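Local coordinates for beta-lactamase (Sphaerobacter thermophilus, PDB 4EWF), which probably hydrolyses beta-lactams to substituted beta-amino acids, as expected of a class A beta-lactamase, at residues A[46-51]-A[240-245]; A[51-56]-A[223-228]. All blocks are in the same frame, centred on the assembly; numbering follows the deposited sequence.

Interaction 1. Residues A[46-51]-A[240-245]; sequences RRFRAA and AVFTEN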
loop_
_atom_site.group_PDB
_atom_site.type_symbol
_atom_site.label_atom_id
_atom_site.label_comp_id
_atom_site.label_asym_id
_atom_site.label_seq_id
_atom_site.Cartn_x
_atom_site.Cartn_y
_atom_site.Cartn_z
ATOM N N ARG A 46 10.950 10.622 -5.868
ATOM C CA ARG A 46 11.586 10.998 -4.594
ATOM C C ARG A 46 11.467 9.831 -3.610
ATOM O O ARG A 46 10.469 9.127 -3.611
ATOM C CB ARG A 46 10.914 12.253 -4.005
ATOM C CG ARG A 46 11.477 12.669 -2.636
ATOM C CD ARG A 46 11.097 14.110 -2.260
ATOM N NE ARG A 46 11.507 14.442 -0.895
ATOM C CZ ARG A 46 11.740 15.675 -0.446
ATOM N NH1 ARG A 46 12.079 15.867 0.826
ATOM N NH2 ARG A 46 11.624 16.717 -1.257
ATOM N N ARG A 47 12.492 9.621 -2.787
ATOM C CA ARG A 47 12.509 8.511 -1.840
ATOM C C ARG A 47 11.824 8.865 -0.514
ATOM O O ARG A 47 12.184 9.850 0.126
ATOM C CB ARG A 47 13.957 8.085 -1.575
ATOM C CG ARG A 47 14.711 7.659 -2.830
ATOM C CD ARG A 47 16.241 7.657 -2.612
ATOM N NE ARG A 47 16.966 7.263 -3.818
ATOM C CZ ARG A 47 17.684 8.088 -4.579
ATOM N NH1 ARG A 47 17.808 9.385 -4.264
ATOM N NH2 ARG A 47 18.305 7.609 -5.654
ATOM N N PHE A 48 10.836 8.056 -0.124
ATOM C CA PHE A 48 10.110 8.202 1.143
ATOM C C PHE A 48 10.253 6.896 1.949
ATOM O O PHE A 48 10.493 5.837 1.370
ATOM C CB PHE A 48 8.610 8.387 0.860
ATOM C CG PHE A 48 8.281 9.672 0.140
ATOM C CD1 PHE A 48 7.847 10.780 0.851
ATOM C CD2 PHE A 48 8.432 9.769 -1.234
ATOM C CE1 PHE A 48 7.544 11.982 0.201
ATOM C CE2 PHE A 48 8.137 10.973 -1.907
ATOM C CZ PHE A 48 7.694 12.075 -1.181
ATOM N N ARG A 49 10.072 6.957 3.267
ATOM C CA ARG A 49 9.951 5.723 4.045
ATOM C C ARG A 49 8.691 5.005 3.598
ATOM O O ARG A 49 7.612 5.601 3.508
ATOM C CB ARG A 49 9.906 5.999 5.560
ATOM C CG ARG A 49 11.178 6.671 6.088
ATOM C CD ARG A 49 11.145 6.882 7.608
ATOM N NE ARG A 49 12.138 7.879 7.998
ATOM C CZ ARG A 49 13.406 7.595 8.250
ATOM N NH1 ARG A 49 13.834 6.343 8.173
ATOM N NH2 ARG A 49 14.242 8.555 8.587
ATOM N N ALA A 50 8.822 3.727 3.281
ATOM C CA ALA A 50 7.667 2.981 2.799
ATOM C C ALA A 50 6.686 2.735 3.929
ATOM O O ALA A 50 5.484 2.631 3.688
ATOM C CB ALA A 50 8.099 1.643 2.186
ATOM N N ALA A 51 7.196 2.644 5.161
ATOM C CA ALA A 51 6.358 2.171 6.256
ATOM C C ALA A 51 5.678 0.869 5.813
ATOM O O ALA A 51 6.268 0.047 5.099
ATOM C CB ALA A 51 5.317 3.231 6.637
ATOM N N ALA A 240 -0.830 6.314 -5.705
ATOM C CA ALA A 240 0.259 6.073 -4.761
ATOM C C ALA A 240 0.695 7.415 -4.164
ATOM O O ALA A 240 1.311 8.240 -4.838
ATOM C CB ALA A 240 1.431 5.364 -5.463
ATOM N N VAL A 241 0.323 7.659 -2.916
ATOM C CA VAL A 241 0.660 8.921 -2.271
ATOM C C VAL A 241 1.446 8.664 -1.001
ATOM O O VAL A 241 1.033 7.871 -0.160
ATOM C CB VAL A 241 -0.607 9.725 -1.934
ATOM C CG1 VAL A 241 -0.258 11.018 -1.198
ATOM C CG2 VAL A 241 -1.367 10.025 -3.221
ATOM N N PHE A 242 2.601 9.315 -0.896
ATOM C CA PHE A 242 3.437 9.264 0.293
ATOM C C PHE A 242 3.510 10.649 0.895
ATOM O O PHE A 242 3.636 11.633 0.166
ATOM C CB PHE A 242 4.839 8.743 -0.070
ATOM C CG PHE A 242 4.834 7.289 -0.465
ATOM C CD1 PHE A 242 5.282 6.317 0.417
ATOM C CD2 PHE A 242 4.312 6.891 -1.688
ATOM C CE1 PHE A 242 5.259 4.963 0.069
ATOM C CE2 PHE A 242 4.278 5.534 -2.049
ATOM C CZ PHE A 242 4.751 4.569 -1.157
ATOM N N THR A 243 3.413 10.745 2.222
ATOM C CA THR A 243 3.571 12.057 2.841
ATOM C C THR A 243 4.514 11.975 4.031
ATOM O O THR A 243 4.564 10.976 4.745
ATOM C CB THR A 243 2.236 12.725 3.292
ATOM O OG1 THR A 243 1.838 12.219 4.577
ATOM C CG2 THR A 243 1.112 12.526 2.269
ATOM N N GLU A 244 5.240 13.060 4.250
ATOM C CA GLU A 244 6.303 13.075 5.228
ATOM C C GLU A 244 6.317 14.428 5.924
ATOM O O GLU A 244 6.265 15.484 5.274
ATOM C CB GLU A 244 7.601 12.810 4.457
ATOM C CG GLU A 244 8.887 13.094 5.112
ATOM C CD GLU A 244 10.039 12.825 4.146
ATOM O OE1 GLU A 244 10.109 11.697 3.617
ATOM O OE2 GLU A 244 10.845 13.743 3.896
ATOM N N ASN A 245 6.386 14.400 7.251
ATOM C CA ASN A 245 6.479 15.620 8.043
ATOM C C ASN A 245 5.312 16.599 7.922
ATOM O O ASN A 245 5.497 17.790 8.155
ATOM C CB ASN A 245 7.788 16.356 7.731
ATOM C CG ASN A 245 8.995 15.516 8.050
ATOM O OD1 ASN A 245 9.029 14.837 9.080
ATOM N ND2 ASN A 245 9.971 15.511 7.150
HETATM O O HOH W 1 10.991 11.990 1.029
HETATM O O HOH W 2 9.054 9.384 4.439
HETATM O O HOH W 3 10.466 10.162 6.703
#
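Phe48 and Phe242 bring the short strand 48-49 onto the face of the five-stranded sheet near the end of strand 235-244, in a contact that is oily on one side and watered on the other. Phe242 CB stands over one face of the Phe48 ring, 3.8 Å from its centroid, in a CH-pi contact. Phe242 CG lies anti to the carbonyl carbon (chi1 -69°), beside its own backbone N. Further out, CD1 and CE1 bring the ring edge to Arg49 O and Ala50 CA. The two rings meet obliquely, their planes 33° apart. Phenylalanine suits both places, filling the layer between sheet and chain without a polar group.

Glu244 CB and OE1 also approach Phe48 CD1 (OE1 3.7 Å), and the carboxylate suits this place because waters and an arginine surround it. Its OE1 accepts hydrogen bonds from water 1 and water 2, each 2.7 Å away. Water 1 also donates to Arg47 O and accepts from Arg46 NE, and it sits over the opposite face of the Phe48 ring; water 2 accepts from Arg49 N. Arg46 NH1 and Glu244 OE2 form a long salt bridge of 3.9 Å, while Arg49 turns its charge to Glu159. Aromatic packing inside, with hydrated charged groups outside, is how this alpha/beta-sandwich, of the class A beta-lactamase family, lays the chain leading to its probable SxxK motif across the sheet.

Interaction 2. Residues A[51-56]-A[223-228]; sequences ASTVKI and VVNDVG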
loop_
_atom_site.group_PDB
_atom_site.type_symbol
_atom_site.label_atom_id
_atom_site.label_comp_id
_atom_site.label_asym_id
_atom_site.label_seq_id
_atom_site.Cartn_x
_atom_site.Cartn_y
_atom_site.Cartn_z
ATOM N N ALA A 51 7.196 2.644 5.161
ATOM C CA ALA A 51 6.358 2.171 6.256
ATOM C C ALA A 51 5.678 0.869 5.813
ATOM O O ALA A 51 6.268 0.047 5.099
ATOM C CB ALA A 51 5.317 3.231 6.637
ATOM N N SER A 52 4.420 0.693 6.185
ATOM C CA SER A 52 3.719 -0.550 5.878
ATOM C C SER A 52 3.343 -0.799 4.409
ATOM O O SER A 52 2.816 -1.862 4.102
ATOM C CB SER A 52 2.457 -0.655 6.741
ATOM O OG SER A 52 2.828 -0.877 8.084
ATOM N N THR A 53 3.585 0.154 3.507
ATOM C CA THR A 53 3.171 -0.067 2.120
ATOM C C THR A 53 3.980 -1.206 1.515
ATOM O O THR A 53 3.540 -1.857 0.576
ATOM C CB THR A 53 3.319 1.184 1.227
ATOM O OG1 THR A 53 4.704 1.556 1.133
ATOM C CG2 THR A 53 2.507 2.334 1.785
ATOM N N VAL A 54 5.147 -1.474 2.091
ATOM C CA VAL A 54 6.014 -2.539 1.578
ATOM C C VAL A 54 5.399 -3.935 1.782
ATOM O O VAL A 54 5.900 -4.940 1.273
ATOM C CB VAL A 54 7.443 -2.442 2.200
ATOM C CG1 VAL A 54 7.429 -2.865 3.657
ATOM C CG2 VAL A 54 8.462 -3.246 1.360
ATOM N N LYS A 55 4.296 -3.997 2.512
ATOM C CA LYS A 55 3.597 -5.265 2.648
ATOM C C LYS A 55 2.943 -5.705 1.335
ATOM O O LYS A 55 2.542 -6.859 1.195
ATOM C CB LYS A 55 2.603 -5.196 3.810
ATOM C CG LYS A 55 3.337 -4.938 5.124
ATOM C CD LYS A 55 2.399 -4.706 6.318
ATOM C CE LYS A 55 3.234 -4.360 7.555
ATOM N NZ LYS A 55 2.378 -4.223 8.772
ATOM N N ILE A 56 2.871 -4.799 0.359
ATOM C CA ILE A 56 2.327 -5.159 -0.946
ATOM C C ILE A 56 3.253 -6.121 -1.685
ATOM O O ILE A 56 2.860 -7.233 -2.007
ATOM C CB ILE A 56 2.019 -3.918 -1.813
ATOM C CG1 ILE A 56 0.792 -3.173 -1.263
ATOM C CG2 ILE A 56 1.797 -4.323 -3.289
ATOM C CD1 ILE A 56 0.571 -1.796 -1.929
ATOM N N VAL A 223 5.064 10.122 9.189
ATOM C CA VAL A 223 4.876 9.433 7.912
ATOM C C VAL A 223 3.451 8.936 7.713
ATOM O O VAL A 223 2.946 8.149 8.515
ATOM C CB VAL A 223 5.835 8.240 7.763
ATOM C CG1 VAL A 223 5.473 7.446 6.515
ATOM C CG2 VAL A 223 7.292 8.722 7.677
ATOM N N VAL A 224 2.797 9.397 6.647
ATOM C CA VAL A 224 1.443 8.926 6.327
ATOM C C VAL A 224 1.333 8.609 4.827
ATOM O O VAL A 224 1.449 9.511 3.981
ATOM C CB VAL A 224 0.368 9.952 6.773
ATOM C CG1 VAL A 224 -1.069 9.429 6.484
ATOM C CG2 VAL A 224 0.534 10.286 8.264
ATOM N N ASN A 225 1.158 7.327 4.502
ATOM C CA ASN A 225 1.118 6.876 3.107
ATOM C C ASN A 225 -0.147 6.065 2.841
ATOM O O ASN A 225 -0.740 5.504 3.769
ATOM C CB ASN A 225 2.330 5.969 2.760
ATOM C CG ASN A 225 3.661 6.518 3.240
ATOM O OD1 ASN A 225 3.895 7.726 3.236
ATOM N ND2 ASN A 225 4.569 5.611 3.623
ATOM N N ASP A 226 -0.539 5.979 1.569
ATOM C CA ASP A 226 -1.576 5.036 1.129
ATOM C C ASP A 226 -1.353 4.708 -0.351
ATOM O O ASP A 226 -1.087 5.595 -1.161
ATOM C CB ASP A 226 -2.983 5.594 1.382
ATOM C CG ASP A 226 -4.050 4.495 1.510
ATOM O OD1 ASP A 226 -3.692 3.294 1.579
ATOM O OD2 ASP A 226 -5.254 4.836 1.538
ATOM N N VAL A 227 -1.422 3.431 -0.693
ATOM C CA VAL A 227 -1.154 2.990 -2.056
ATOM C C VAL A 227 -2.267 2.060 -2.480
ATOM O O VAL A 227 -2.518 1.062 -1.812
ATOM C CB VAL A 227 0.182 2.208 -2.144
ATOM C CG1 VAL A 227 0.315 1.533 -3.527
ATOM C CG2 VAL A 227 1.370 3.123 -1.844
ATOM N N GLY A 228 -2.962 2.375 -3.567
ATOM C CA GLY A 228 -4.051 1.498 -3.964
ATOM C C GLY A 228 -4.751 1.850 -5.258
ATOM O O GLY A 228 -4.173 2.496 -6.134
#
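Thr53, Ile56 and Val227 form the close-packed part of this contact, where the 3-10 turn 52-54 and the beginning of the helix that follows it rest on strand 223-232. Ile56 CD1 reaches Val227 CG1 at 3.7 Å, the two side chains meeting at a slant. Val227 has CG1 anti to its backbone N (chi1 170°), and its other branch, CG2, lies 3.9 Å from Thr53 CG2. Thr53 CG2 also touches Asn225 CB at 3.8 Å, and the two side chains cross at about a right angle. Val227 suits the seam because its two methyls serve two partners, CG1 for Ile56 and CG2 for Thr53, while one threonine methyl meets both Val227 and Asn225. Threonine adds a second use: its OG1, set between the backbone N and the carbonyl carbon (chi1 64°), bonds to Ala50 O while CG2 faces the strand.

Toward Ala51 the fit is looser. Ala51 CB is 4.2 Å from Val223 CG1, and the alanine methyl lies against the amide nitrogen (Ala51 CB to Asn225 ND2, 3.9 Å). Asn225 bonds beyond the two segments: ND2 donates to Arg49 O and weakly to Ala50 O, and OD1 accepts from Thr243 N. A buried amide thus ties the chain before the helix to the next strand.

Away from the strand the same turn carries the partly exposed Ser52, whose OG bonds to a sulfate ion and to Ser113 OG. Lys55 NZ bonds to Ser113 and Asn115. Ser52 and Lys55 fit the SxxK pattern, consistent with the catalytic serine and lysine of class A enzymes. Strand 212-220 brings Lys216 against Ser52, Lys55 and Ile56, helix 164-175 brings Tyr167 against Thr53 and Val227, and helix 249-266 covers Val224 and Asp226 on the other face of the sheet.

Both interactions lean on adjacent strands of one antiparallel sheet, and consecutive pieces of chain, joined at Ala51, do the leaning. Interaction 2 is nested inside the loop that interaction 1 closes, with their centres about 8 Å apart. Interaction 2 is wholly buried and meets through aliphatic groups and one amide; interaction 1 is partly buried, passing from aromatic rings to arginines, a glutamate and water at the surface. They touch directly: Val241 O pairs with Asp226 N, and Phe242 CD1 packs 3.3 Å from Asn225 CG. Phe242 links the two, touching Phe48 in interaction 1 and Asn225, Thr53 and Val227 of interaction 2, while the charged groups of interaction 1 stay at its outer end.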